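Local coordinates for protein fatty acid synthase 1, isoform A (Drosophila melanogaster, PDB 6FN6) that probably builds long-chain saturated fatty acids from acetyl-CoA and malonyl-CoA using NADPH, this piece being its dehydratase, enoylreductase and ketoreductase modifying region, at residues 610-615 with 639-644; 605-610 with 644-649; 654-659 with 670-675; 581-586 with 874-879. All coordinates share one frame; numbering follows the deposited sequence.

Contact 1: 610-615 with 639-644; sequences PINFRD and LGLEFA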
loop_
_atom_site.group_PDB
_atom_site.type_symbol
_atom_site.label_atom_id
_atom_site.label_comp_id
_atom_site.label_asym_id
_atom_site.label_seq_id
_atom_site.Cartn_x
_atom_site.Cartn_y
_atom_site.Cartn_z
ATOM N N PRO A 610 -5.664 9.870 -33.986
ATOM C CA PRO A 610 -5.687 8.566 -33.316
ATOM C C PRO A 610 -6.641 8.493 -32.129
ATOM O O PRO A 610 -6.899 9.504 -31.475
ATOM C CB PRO A 610 -4.241 8.390 -32.836
ATOM C CG PRO A 610 -3.437 9.327 -33.654
ATOM C CD PRO A 610 -4.330 10.490 -33.921
ATOM N N ILE A 611 -7.157 7.298 -31.861
ATOM C CA ILE A 611 -7.914 7.052 -30.644
ATOM C C ILE A 611 -6.973 6.493 -29.587
ATOM O O ILE A 611 -6.138 5.634 -29.876
ATOM C CB ILE A 611 -9.091 6.088 -30.881
ATOM C CG1 ILE A 611 -9.980 6.578 -32.022
ATOM C CG2 ILE A 611 -9.916 5.930 -29.616
ATOM C CD1 ILE A 611 -9.905 5.717 -33.252
ATOM N N ASN A 612 -7.114 6.985 -28.363
ATOM C CA ASN A 612 -6.360 6.464 -27.236
ATOM C C ASN A 612 -7.333 5.856 -26.235
ATOM O O ASN A 612 -8.538 6.084 -26.326
ATOM C CB ASN A 612 -5.523 7.566 -26.591
ATOM C CG ASN A 612 -4.308 7.935 -27.422
ATOM O OD1 ASN A 612 -3.262 7.291 -27.333
ATOM N ND2 ASN A 612 -4.441 8.976 -28.237
ATOM N N PHE A 613 -6.818 5.077 -25.290
ATOM C CA PHE A 613 -7.675 4.391 -24.331
ATOM C C PHE A 613 -8.564 5.377 -23.572
ATOM O O PHE A 613 -9.699 5.052 -23.224
ATOM C CB PHE A 613 -6.836 3.566 -23.349
ATOM C CG PHE A 613 -6.351 2.258 -23.914
ATOM C CD1 PHE A 613 -7.255 1.305 -24.358
ATOM C CD2 PHE A 613 -4.996 1.978 -23.999
ATOM C CE1 PHE A 613 -6.817 0.098 -24.877
ATOM C CE2 PHE A 613 -4.553 0.772 -24.518
ATOM C CZ PHE A 613 -5.466 -0.168 -24.958
ATOM N N ARG A 614 -8.059 6.583 -23.334
ATOM C CA ARG A 614 -8.823 7.589 -22.605
ATOM C C ARG A 614 -10.124 7.910 -23.338
ATOM O O ARG A 614 -11.158 8.135 -22.711
ATOM C CB ARG A 614 -7.994 8.860 -22.408
ATOM C CG ARG A 614 -8.645 9.895 -21.493
ATOM C CD ARG A 614 -7.829 11.180 -21.448
ATOM N NE ARG A 614 -8.656 12.383 -21.501
ATOM C CZ ARG A 614 -9.308 12.799 -22.583
ATOM N NH1 ARG A 614 -9.253 12.101 -23.709
ATOM N NH2 ARG A 614 -10.028 13.912 -22.539
ATOM N N ASP A 615 -10.070 7.925 -24.664
ATOM C CA ASP A 615 -11.262 8.167 -25.469
ATOM C C ASP A 615 -12.241 7.008 -25.320
ATOM O O ASP A 615 -13.448 7.215 -25.196
ATOM C CB ASP A 615 -10.893 8.366 -26.941
ATOM C CG ASP A 615 -10.050 9.605 -27.170
ATOM O OD1 ASP A 615 -10.114 10.533 -26.338
ATOM O OD2 ASP A 615 -9.313 9.647 -28.175
ATOM N N LEU A 639 -13.265 14.464 -27.232
ATOM C CA LEU A 639 -12.509 13.350 -27.794
ATOM C C LEU A 639 -11.331 13.862 -28.620
ATOM O O LEU A 639 -11.387 14.960 -29.174
ATOM C CB LEU A 639 -13.422 12.472 -28.654
ATOM C CG LEU A 639 -14.626 11.855 -27.930
ATOM C CD1 LEU A 639 -15.564 11.176 -28.922
ATOM C CD2 LEU A 639 -14.195 10.881 -26.845
ATOM N N GLY A 640 -10.262 13.073 -28.696
ATOM C CA GLY A 640 -9.107 13.442 -29.495
ATOM C C GLY A 640 -7.972 14.023 -28.677
ATOM O O GLY A 640 -8.054 15.163 -28.221
ATOM N N LEU A 641 -6.908 13.244 -28.501
ATOM C CA LEU A 641 -5.789 13.660 -27.666
ATOM C C LEU A 641 -4.599 14.133 -28.498
ATOM O O LEU A 641 -3.746 14.879 -28.014
ATOM C CB LEU A 641 -5.362 12.505 -26.764
ATOM C CG LEU A 641 -6.222 12.260 -25.520
ATOM C CD1 LEU A 641 -5.819 10.947 -24.877
ATOM C CD2 LEU A 641 -6.123 13.401 -24.523
ATOM N N GLU A 642 -4.542 13.688 -29.748
ATOM C CA GLU A 642 -3.439 14.031 -30.638
ATOM C C GLU A 642 -3.886 13.978 -32.092
ATOM O O GLU A 642 -4.961 13.463 -32.397
ATOM C CB GLU A 642 -2.261 13.080 -30.417
ATOM C CG GLU A 642 -2.587 11.626 -30.729
ATOM C CD GLU A 642 -1.472 10.671 -30.349
ATOM O OE1 GLU A 642 -0.288 11.038 -30.496
ATOM O OE2 GLU A 642 -1.783 9.547 -29.903
ATOM N N PHE A 643 -3.054 14.501 -32.988
ATOM C CA PHE A 643 -3.369 14.482 -34.410
ATOM C C PHE A 643 -2.156 14.811 -35.273
ATOM O O PHE A 643 -1.196 15.432 -34.816
ATOM C CB PHE A 643 -4.489 15.479 -34.724
ATOM C CG PHE A 643 -4.071 16.919 -34.604
ATOM C CD1 PHE A 643 -3.501 17.581 -35.677
ATOM C CD2 PHE A 643 -4.249 17.613 -33.418
ATOM C CE1 PHE A 643 -3.114 18.903 -35.572
ATOM C CE2 PHE A 643 -3.865 18.936 -33.308
ATOM C CZ PHE A 643 -3.297 19.580 -34.387
ATOM N N ALA A 644 -2.224 14.393 -36.531
ATOM C CA ALA A 644 -1.300 14.854 -37.556
ATOM C C ALA A 644 -2.105 15.611 -38.604
ATOM O O ALA A 644 -3.169 15.156 -39.026
ATOM C CB ALA A 644 -0.553 13.691 -38.179
#
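P610 lies beside F643 and D615 beside L639, so the two segments pass each other in opposite senses, with CA atoms of D615 and L639 5.8 Å apart. Residues 610-615 leave a strand and enter a helix, N612 being the residue just before it; 639-644 come out of a loop into a strand. No main-chain hydrogen bond joins them, and the contact illustrates how side chains can stitch a strand-to-helix corner to a passing chain. N612 ND2 gives a nearly straight bond (169°) of 3.2 Å to E642 OE2. The acceptor lies in the amide plane, whereas the donor comes to the anti side of the carboxylate and 25° out of its plane. E642 CG sits between backbone N and carbonyl carbon (chi1 62°), where it also meets P610 CD at 3.8 Å, the two side chains crossing at about a right angle. Further along, L641 sets its two branches against the start of the helix: CD1 packs on N612 CB at 3.8 Å, while CD2 lies 3.4 Å above one face of the R614 guanidinium, toward its rim. R614 NH1 makes a 3.2 Å salt bridge with D615 OD1, and that oxygen also takes a weak bond from G640 N. The positive phi of G640 would jam any CB against the preceding carbonyl. E642 OE1 accepts from C690 N at the start of helix 689-702, which L641 also touches. On the far side, I611 packs against helix 876-885 and strand 891-895, while strand 642-646 continues the sheet through strand 652-656.

Contact 2: 605-610 with 644-649; sequences TVYYAP and AGRDTQ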
loop_
_atom_site.group_PDB
_atom_site.type_symbol
_atom_site.label_atom_id
_atom_site.label_comp_id
_atom_site.label_asym_id
_atom_site.label_seq_id
_atom_site.Cartn_x
_atom_site.Cartn_y
_atom_site.Cartn_z
ATOM N N THR A 605 -5.490 22.102 -39.464
ATOM C CA THR A 605 -6.411 21.243 -40.193
ATOM C C THR A 605 -6.062 19.793 -39.893
ATOM O O THR A 605 -4.927 19.368 -40.105
ATOM C CB THR A 605 -6.342 21.489 -41.713
ATOM O OG1 THR A 605 -6.434 22.893 -41.982
ATOM C CG2 THR A 605 -7.474 20.761 -42.428
ATOM N N VAL A 606 -7.038 19.033 -39.409
ATOM C CA VAL A 606 -6.784 17.668 -38.972
ATOM C C VAL A 606 -6.882 16.709 -40.150
ATOM O O VAL A 606 -7.843 16.749 -40.919
ATOM C CB VAL A 606 -7.756 17.256 -37.851
ATOM C CG1 VAL A 606 -7.488 15.824 -37.397
ATOM C CG2 VAL A 606 -7.648 18.214 -36.678
ATOM N N TYR A 607 -5.875 15.850 -40.279
ATOM C CA TYR A 607 -5.863 14.816 -41.305
ATOM C C TYR A 607 -5.999 13.443 -40.658
ATOM O O TYR A 607 -6.796 12.613 -41.093
ATOM C CB TYR A 607 -4.578 14.884 -42.125
ATOM C CG TYR A 607 -4.605 15.935 -43.209
ATOM C CD1 TYR A 607 -4.631 17.286 -42.886
ATOM C CD2 TYR A 607 -4.602 15.582 -44.553
ATOM C CE1 TYR A 607 -4.654 18.254 -43.870
ATOM C CE2 TYR A 607 -4.625 16.545 -45.545
ATOM C CZ TYR A 607 -4.652 17.879 -45.196
ATOM O OH TYR A 607 -4.674 18.846 -46.174
ATOM N N TYR A 608 -5.211 13.218 -39.611
ATOM C CA TYR A 608 -5.219 11.946 -38.903
ATOM C C TYR A 608 -5.385 12.170 -37.406
ATOM O O TYR A 608 -4.632 12.929 -36.798
ATOM C CB TYR A 608 -3.930 11.176 -39.190
ATOM C CG TYR A 608 -3.873 10.637 -40.601
ATOM C CD1 TYR A 608 -3.382 11.413 -41.641
ATOM C CD2 TYR A 608 -4.331 9.360 -40.896
ATOM C CE1 TYR A 608 -3.338 10.932 -42.930
ATOM C CE2 TYR A 608 -4.290 8.869 -42.184
ATOM C CZ TYR A 608 -3.794 9.659 -43.198
ATOM O OH TYR A 608 -3.753 9.173 -44.484
ATOM N N ALA A 609 -6.389 11.522 -36.823
ATOM C CA ALA A 609 -6.645 11.619 -35.391
ATOM C C ALA A 609 -6.683 10.220 -34.785
ATOM O O ALA A 609 -7.615 9.458 -35.044
ATOM C CB ALA A 609 -7.953 12.348 -35.128
ATOM N N PRO A 610 -5.664 9.870 -33.986
ATOM C CA PRO A 610 -5.687 8.566 -33.316
ATOM C C PRO A 610 -6.641 8.493 -32.129
ATOM O O PRO A 610 -6.899 9.504 -31.475
ATOM C CB PRO A 610 -4.241 8.390 -32.836
ATOM C CG PRO A 610 -3.437 9.327 -33.654
ATOM C CD PRO A 610 -4.330 10.490 -33.921
ATOM N N ALA A 644 -2.224 14.393 -36.531
ATOM C CA ALA A 644 -1.300 14.854 -37.556
ATOM C C ALA A 644 -2.105 15.611 -38.604
ATOM O O ALA A 644 -3.169 15.156 -39.026
ATOM C CB ALA A 644 -0.553 13.691 -38.179
ATOM N N GLY A 645 -1.601 16.766 -39.020
ATOM C CA GLY A 645 -2.322 17.601 -39.959
ATOM C C GLY A 645 -1.492 18.728 -40.537
ATOM O O GLY A 645 -0.272 18.619 -40.655
ATOM N N ARG A 646 -2.162 19.818 -40.896
ATOM C CA ARG A 646 -1.500 20.963 -41.508
ATOM C C ARG A 646 -1.635 22.231 -40.674
ATOM O O ARG A 646 -2.649 22.456 -40.011
ATOM C CB ARG A 646 -2.046 21.203 -42.914
ATOM C CG ARG A 646 -1.660 20.114 -43.898
ATOM C CD ARG A 646 -2.052 20.470 -45.319
ATOM N NE ARG A 646 -1.716 19.398 -46.251
ATOM C CZ ARG A 646 -0.500 19.194 -46.754
ATOM N NH1 ARG A 646 -0.292 18.191 -47.595
ATOM N NH2 ARG A 646 0.510 19.987 -46.419
ATOM N N ASP A 647 -0.594 23.055 -40.723
ATOM C CA ASP A 647 -0.549 24.308 -39.984
ATOM C C ASP A 647 -1.435 25.348 -40.667
ATOM O O ASP A 647 -1.936 25.117 -41.767
ATOM C CB ASP A 647 0.899 24.803 -39.898
ATOM C CG ASP A 647 1.061 25.999 -38.984
ATOM O OD1 ASP A 647 1.150 25.801 -37.754
ATOM O OD2 ASP A 647 1.103 27.138 -39.497
ATOM N N THR A 648 -1.634 26.488 -40.011
ATOM C CA THR A 648 -2.307 27.627 -40.629
ATOM C C THR A 648 -1.636 28.009 -41.945
ATOM O O THR A 648 -2.273 28.567 -42.840
ATOM C CB THR A 648 -2.317 28.850 -39.684
ATOM O OG1 THR A 648 -3.105 28.560 -38.524
ATOM C CG2 THR A 648 -2.891 30.083 -40.376
ATOM N N GLN A 649 -0.346 27.707 -42.055
ATOM C CA GLN A 649 0.432 28.055 -43.238
ATOM C C GLN A 649 0.771 26.798 -44.049
ATOM O O GLN A 649 1.743 26.774 -44.803
ATOM C CB GLN A 649 1.706 28.797 -42.831
ATOM C CG GLN A 649 2.339 29.605 -43.953
ATOM C CD GLN A 649 3.582 30.360 -43.511
ATOM O OE1 GLN A 649 3.766 31.526 -43.860
ATOM N NE2 GLN A 649 4.443 29.694 -42.748
#
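Y607 crosses the R646 side chain obliquely with its ring, CE1 reaching R646 CG at 3.5 Å. Y607 CG lies beside the backbone N (chi1 -81°); R646, extended from CG to NE, brings its methylenes to the ring before the polar ends meet. There R646 NE lies 3.0 Å from Y607 OH, a weak and strongly bent bond, with the hydroxyl in the guanidinium plane and at its edge; ring and guanidinium planes stand 78° apart. The stronger partner of both groups is E900, which forms a salt bridge with R646 NH1 and a hydrogen bond with Y607 OH. Behind these side chains the backbones pair antiparallel. T605 and R646 exchange two bonds, R646 N meeting T605 O at 2.9 Å, and Y608 and A644 form the next hydrogen-bonded pair. Between them the register slips by one residue, a textbook classic beta bulge: Y607 and Y608 both face A644, whose O takes bonds from Y607 N at 3.1 Å and Y608 N at 2.9 Å. G645 fills the tight place beside the bulge, its CA resting 3.2 Å from T605 O in a CA-H...O contact; a CB there would clash with that oxygen. Y608 CB and A644 CB touch at 4.3 Å on the face that also carries T605 and R646. The bulge thus turns Y607 toward the opposite strand, and a buried arginine is joined to a phenol and a carboxylate; the negative E900 probably offsets much of its charge, while R646 NH2 is bonded to the carbonyl oxygens of G650 and K904.

Contact 3: 654-659 with 670-675; sequences MAMVPA and KRMMWQ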
loop_
_atom_site.group_PDB
_atom_site.type_symbol
_atom_site.label_atom_id
_atom_site.label_comp_id
_atom_site.label_asym_id
_atom_site.label_seq_id
_atom_site.Cartn_x
_atom_site.Cartn_y
_atom_site.Cartn_z
ATOM N N MET A 654 2.560 17.545 -36.522
ATOM C CA MET A 654 1.941 16.594 -35.608
ATOM C C MET A 654 1.887 17.247 -34.234
ATOM O O MET A 654 2.807 17.974 -33.862
ATOM C CB MET A 654 2.723 15.283 -35.557
ATOM C CG MET A 654 4.225 15.472 -35.590
ATOM S SD MET A 654 5.145 13.944 -35.359
ATOM C CE MET A 654 5.232 13.876 -33.577
ATOM N N ALA A 655 0.809 17.011 -33.491
ATOM C CA ALA A 655 0.608 17.720 -32.232
ATOM C C ALA A 655 0.006 16.848 -31.138
ATOM O O ALA A 655 -0.468 15.739 -31.387
ATOM C CB ALA A 655 -0.281 18.927 -32.466
ATOM N N MET A 656 0.023 17.388 -29.923
ATOM C CA MET A 656 -0.571 16.742 -28.763
ATOM C C MET A 656 -1.415 17.769 -28.017
ATOM O O MET A 656 -0.968 18.891 -27.776
ATOM C CB MET A 656 0.511 16.162 -27.850
ATOM C CG MET A 656 -0.029 15.455 -26.617
ATOM S SD MET A 656 1.261 14.699 -25.615
ATOM C CE MET A 656 2.266 16.125 -25.202
ATOM N N VAL A 657 -2.639 17.385 -27.670
ATOM C CA VAL A 657 -3.578 18.296 -27.025
ATOM C C VAL A 657 -4.343 17.583 -25.917
ATOM O O VAL A 657 -4.407 16.354 -25.896
ATOM C CB VAL A 657 -4.549 18.895 -28.052
ATOM C CG1 VAL A 657 -3.844 19.936 -28.909
ATOM C CG2 VAL A 657 -5.133 17.791 -28.927
ATOM N N PRO A 658 -4.935 18.352 -24.989
ATOM C CA PRO A 658 -5.735 17.742 -23.922
ATOM C C PRO A 658 -7.030 17.129 -24.433
ATOM O O PRO A 658 -7.514 16.142 -23.876
ATOM C CB PRO A 658 -6.019 18.915 -22.978
ATOM C CG PRO A 658 -5.886 20.127 -23.813
ATOM C CD PRO A 658 -4.839 19.814 -24.838
ATOM N N ALA A 659 -7.598 17.732 -25.470
ATOM C CA ALA A 659 -8.823 17.226 -26.066
ATOM C C ALA A 659 -9.069 17.885 -27.415
ATOM O O ALA A 659 -8.308 18.758 -27.833
ATOM C CB ALA A 659 -9.997 17.468 -25.136
ATOM N N LYS A 670 1.707 25.679 -29.564
ATOM C CA LYS A 670 2.982 25.595 -30.273
ATOM C C LYS A 670 4.023 24.853 -29.448
ATOM O O LYS A 670 4.866 24.142 -29.995
ATOM C CB LYS A 670 3.517 26.987 -30.613
ATOM C CG LYS A 670 2.581 27.846 -31.448
ATOM C CD LYS A 670 3.190 29.218 -31.704
ATOM C CE LYS A 670 2.200 30.169 -32.363
ATOM N NZ LYS A 670 1.899 29.791 -33.772
ATOM N N ARG A 671 3.962 25.012 -28.130
ATOM C CA ARG A 671 4.906 24.338 -27.252
ATOM C C ARG A 671 4.825 22.834 -27.461
ATOM O O ARG A 671 5.842 22.141 -27.435
ATOM C CB ARG A 671 4.639 24.686 -25.788
ATOM C CG ARG A 671 4.803 26.161 -25.461
ATOM C CD ARG A 671 4.672 26.403 -23.968
ATOM N NE ARG A 671 3.326 26.112 -23.479
ATOM C CZ ARG A 671 2.369 27.021 -23.310
ATOM N NH1 ARG A 671 2.589 28.301 -23.591
ATOM N NH2 ARG A 671 1.180 26.648 -22.858
ATOM N N MET A 672 3.611 22.331 -27.666
ATOM C CA MET A 672 3.415 20.904 -27.874
ATOM C C MET A 672 3.106 20.586 -29.337
ATOM O O MET A 672 2.049 20.045 -29.659
ATOM C CB MET A 672 2.296 20.391 -26.961
ATOM C CG MET A 672 2.739 20.203 -25.512
ATOM S SD MET A 672 1.380 20.100 -24.331
ATOM C CE MET A 672 0.842 21.808 -24.262
ATOM N N MET A 673 4.049 20.918 -30.215
ATOM C CA MET A 673 3.950 20.568 -31.630
ATOM C C MET A 673 5.316 20.229 -32.219
ATOM O O MET A 673 6.332 20.828 -31.864
ATOM C CB MET A 673 3.313 21.688 -32.463
ATOM C CG MET A 673 1.819 21.846 -32.268
ATOM S SD MET A 673 1.040 22.811 -33.587
ATOM C CE MET A 673 1.560 24.475 -33.218
ATOM N N TRP A 674 5.323 19.259 -33.126
ATOM C CA TRP A 674 6.525 18.885 -33.856
ATOM C C TRP A 674 6.233 19.026 -35.346
ATOM O O TRP A 674 5.130 18.717 -35.793
ATOM C CB TRP A 674 6.943 17.447 -33.540
ATOM C CG TRP A 674 7.087 17.139 -32.085
ATOM C CD1 TRP A 674 8.242 17.116 -31.359
ATOM C CD2 TRP A 674 6.035 16.786 -31.178
ATOM N NE1 TRP A 674 7.974 16.777 -30.054
ATOM C CE2 TRP A 674 6.627 16.569 -29.918
ATOM C CE3 TRP A 674 4.652 16.634 -31.310
ATOM C CZ2 TRP A 674 5.882 16.209 -28.797
ATOM C CZ3 TRP A 674 3.915 16.278 -30.195
ATOM C CH2 TRP A 674 4.531 16.070 -28.955
ATOM N N GLN A 675 7.207 19.495 -36.117
ATOM C CA GLN A 675 7.053 19.524 -37.566
ATOM C C GLN A 675 7.408 18.155 -38.125
ATOM O O GLN A 675 8.503 17.644 -37.890
ATOM C CB GLN A 675 7.920 20.612 -38.203
ATOM C CG GLN A 675 7.418 22.025 -37.946
ATOM C CD GLN A 675 7.799 22.995 -39.052
ATOM O OE1 GLN A 675 8.044 22.594 -40.190
ATOM N NE2 GLN A 675 7.835 24.281 -38.723
#
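M654 and W674 form the firm part of this antiparallel pairing, where the axes of 654-656 and 673-675 approach to 4.9 Å with their directions 169° from each other. M654 N meets W674 O, and W674 N meets M654 O, both at 2.9 Å and nearly along the C=O axis. The M654 side chain then bends toward its partner: chi3 of -87° brings CE to W674 CE3 at 3.6 Å. The same indole reaches further along the strand, CZ3 touching M656 CB at 4.1 Å, while M654 O lies at the ring edge. W674 NE1 is held by V851 O. An alanine in place of W674 would probably leave M654 CE and M656 CB facing a gap and V851 O without its indole donor. Packing slackens toward M672, where M656 N makes only a weak 3.4 Å bond with M672 O and the terminal M656 CE comes to 4.1 Å from M672 CG. On the other face of the sheet A655 CB rests on M673 CG at 3.6 Å, but the rest of the partly exposed M673 side chain leads away, and Q675 beyond is exposed. The indole also packs against P689 and S693 of helix 689-702 and V854 of helix 844-860; M656 and M672 meet M840 of helix 836-841, and the opposite edge of strand 652-656 bonds to strand 642-646.

Contact 4: 581-586 with 874-879; sequences ASLKWI and QQVEQA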
loop_
_atom_site.group_PDB
_atom_site.type_symbol
_atom_site.label_atom_id
_atom_site.label_comp_id
_atom_site.label_asym_id
_atom_site.label_seq_id
_atom_site.Cartn_x
_atom_site.Cartn_y
_atom_site.Cartn_z
ATOM N N ALA A 581 -22.580 2.907 -30.785
ATOM C CA ALA A 581 -23.250 3.237 -32.036
ATOM C C ALA A 581 -23.629 4.718 -32.038
ATOM O O ALA A 581 -23.944 5.290 -33.083
ATOM C CB ALA A 581 -24.481 2.367 -32.232
ATOM N N SER A 582 -23.605 5.326 -30.857
ATOM C CA SER A 582 -23.977 6.723 -30.692
ATOM C C SER A 582 -22.886 7.670 -31.194
ATOM O O SER A 582 -23.107 8.877 -31.298
ATOM C CB SER A 582 -24.284 7.010 -29.223
ATOM O OG SER A 582 -23.162 6.734 -28.406
ATOM N N LEU A 583 -21.704 7.132 -31.483
ATOM C CA LEU A 583 -20.609 7.949 -31.999
ATOM C C LEU A 583 -20.968 8.526 -33.364
ATOM O O LEU A 583 -21.120 7.792 -34.339
ATOM C CB LEU A 583 -19.322 7.129 -32.101
ATOM C CG LEU A 583 -18.636 6.801 -30.775
ATOM C CD1 LEU A 583 -17.626 5.682 -30.954
ATOM C CD2 LEU A 583 -17.963 8.041 -30.208
ATOM N N LYS A 584 -21.106 9.846 -33.426
ATOM C CA LYS A 584 -21.472 10.508 -34.671
ATOM C C LYS A 584 -20.781 11.866 -34.791
ATOM O O LYS A 584 -20.410 12.476 -33.790
ATOM C CB LYS A 584 -22.993 10.690 -34.753
ATOM C CG LYS A 584 -23.787 9.388 -34.854
ATOM C CD LYS A 584 -25.272 9.665 -35.069
ATOM C CE LYS A 584 -26.070 8.388 -35.305
ATOM N NZ LYS A 584 -26.232 7.574 -34.066
ATOM N N TRP A 585 -20.595 12.324 -36.024
ATOM C CA TRP A 585 -20.037 13.647 -36.268
ATOM C C TRP A 585 -21.091 14.711 -35.993
ATOM O O TRP A 585 -22.251 14.563 -36.381
ATOM C CB TRP A 585 -19.523 13.768 -37.702
ATOM C CG TRP A 585 -18.302 12.951 -37.972
ATOM C CD1 TRP A 585 -18.257 11.655 -38.394
ATOM C CD2 TRP A 585 -16.942 13.379 -37.842
ATOM N NE1 TRP A 585 -16.951 11.249 -38.533
ATOM C CE2 TRP A 585 -16.124 12.289 -38.200
ATOM C CE3 TRP A 585 -16.336 14.578 -37.458
ATOM C CZ2 TRP A 585 -14.733 12.364 -38.184
ATOM C CZ3 TRP A 585 -14.956 14.649 -37.442
ATOM C CH2 TRP A 585 -14.171 13.551 -37.802
ATOM N N ILE A 586 -20.679 15.784 -35.329
ATOM C CA ILE A 586 -21.581 16.877 -35.000
ATOM C C ILE A 586 -21.019 18.168 -35.564
ATOM O O ILE A 586 -19.815 18.405 -35.504
ATOM C CB ILE A 586 -21.782 16.992 -33.479
ATOM C CG1 ILE A 586 -22.242 15.654 -32.888
ATOM C CG2 ILE A 586 -22.769 18.107 -33.151
ATOM C CD1 ILE A 586 -23.569 15.150 -33.421
ATOM N N GLN A 874 -16.232 7.508 -41.688
ATOM C CA GLN A 874 -17.506 6.806 -41.553
ATOM C C GLN A 874 -17.404 5.599 -40.621
ATOM O O GLN A 874 -18.406 5.155 -40.062
ATOM C CB GLN A 874 -18.008 6.350 -42.926
ATOM C CG GLN A 874 -18.337 7.489 -43.880
ATOM C CD GLN A 874 -19.392 8.429 -43.331
ATOM O OE1 GLN A 874 -20.181 8.055 -42.464
ATOM N NE2 GLN A 874 -19.407 9.659 -43.832
ATOM N N GLN A 875 -16.195 5.065 -40.469
ATOM C CA GLN A 875 -15.981 3.859 -39.675
ATOM C C GLN A 875 -15.487 4.167 -38.260
ATOM O O GLN A 875 -14.657 3.434 -37.719
ATOM C CB GLN A 875 -14.973 2.948 -40.374
ATOM C CG GLN A 875 -15.356 2.548 -41.787
ATOM C CD GLN A 875 -14.158 2.096 -42.601
ATOM O OE1 GLN A 875 -13.010 2.287 -42.197
ATOM N NE2 GLN A 875 -14.419 1.504 -43.759
ATOM N N VAL A 876 -15.993 5.242 -37.662
ATOM C CA VAL A 876 -15.568 5.625 -36.318
ATOM C C VAL A 876 -16.037 4.598 -35.293
ATOM O O VAL A 876 -15.306 4.271 -34.360
ATOM C CB VAL A 876 -16.076 7.035 -35.958
ATOM C CG1 VAL A 876 -15.657 7.418 -34.541
ATOM C CG2 VAL A 876 -15.557 8.051 -36.955
ATOM N N GLU A 877 -17.261 4.104 -35.457
ATOM C CA GLU A 877 -17.801 3.097 -34.550
ATOM C C GLU A 877 -16.889 1.874 -34.543
ATOM O O GLU A 877 -16.426 1.434 -33.490
ATOM C CB GLU A 877 -19.227 2.703 -34.950
ATOM C CG GLU A 877 -19.837 1.600 -34.089
ATOM C CD GLU A 877 -21.215 1.179 -34.567
ATOM O OE1 GLU A 877 -21.842 1.943 -35.332
ATOM O OE2 GLU A 877 -21.673 0.085 -34.175
ATOM N N GLN A 878 -16.628 1.338 -35.731
ATOM C CA GLN A 878 -15.821 0.135 -35.868
ATOM C C GLN A 878 -14.417 0.383 -35.333
ATOM O O GLN A 878 -13.792 -0.512 -34.764
ATOM C CB GLN A 878 -15.764 -0.308 -37.332
ATOM C CG GLN A 878 -17.119 -0.665 -37.928
ATOM C CD GLN A 878 -17.842 -1.743 -37.142
ATOM O OE1 GLN A 878 -17.255 -2.761 -36.774
ATOM N NE2 GLN A 878 -19.125 -1.522 -36.877
ATOM N N ALA A 879 -13.928 1.605 -35.518
ATOM C CA ALA A 879 -12.610 1.985 -35.024
ATOM C C ALA A 879 -12.536 1.834 -33.507
ATOM O O ALA A 879 -11.589 1.248 -32.979
ATOM C CB ALA A 879 -12.283 3.411 -35.432
#
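W585 NE1 gives its hydrogen to the backbone O of D873, one residue ahead of 874-879, and V876 CG2 sits 3.8 Å from the same nitrogen. The indole and the V876 side chain cross at about a right angle. Chi1 of 179° sends V876 CG1 anti to the backbone N, and it is this branch that approaches L583 CB, at 4.4 Å, leaving CG2 for the tryptophan. V876 therefore works as a forked spacer between two residues of one strand, L583 and W585, which lie two apart and both point at the helix. L583 CD1 continues past it to E877 CA at 4.4 Å. No hydrogen bond links the segments directly; the first turn of the helix is closed instead by A879 N to Q875 O, 3.0 Å. At the partly exposed margin E877, its CG anti to the backbone N (chi1 177°) and the chain extended beyond, brings its carboxylate against A581, OE1 lying 3.8 Å from A581 CA. E877 OE2 also has a long, weak ion pair with R881 on the same helix. An alanine in place of E877 would probably uncover A581 and leave R881 without this distant charge. Helix 876-885, near the end of the zinc-binding dehydrogenase-like region, is thus packed on strand 583-587, which pairs with strand 570-574; W585 further touches V572 of that strand and I913 and A915 of strand 913-915.

Overall arrangement
All four contacts probably belong to the enoylreductase part of the modifying region. Contacts 1 and 2 share strands 601-611 and 642-646, with P610 and A644 common to both and centres about 13 Å apart. Contact 3, its centre about 12 Å from that of contact 1 and about 10 Å from that of contact 2, extends the same sheet: L641 O and F643 O probably bond to V657 N and A655 N. Contact 4 spans the other three in sequence; I611 on A879 and L639 on L583 link it to contact 1, centres about 14 Å apart. As in related medium-chain reductases, the curled sheet probably forms the substrate-binding part; contact 4 packs the separate strand pair 570-574 and 583-587 on helix 876-885, which follows the nucleotide-binding sheet in the chain.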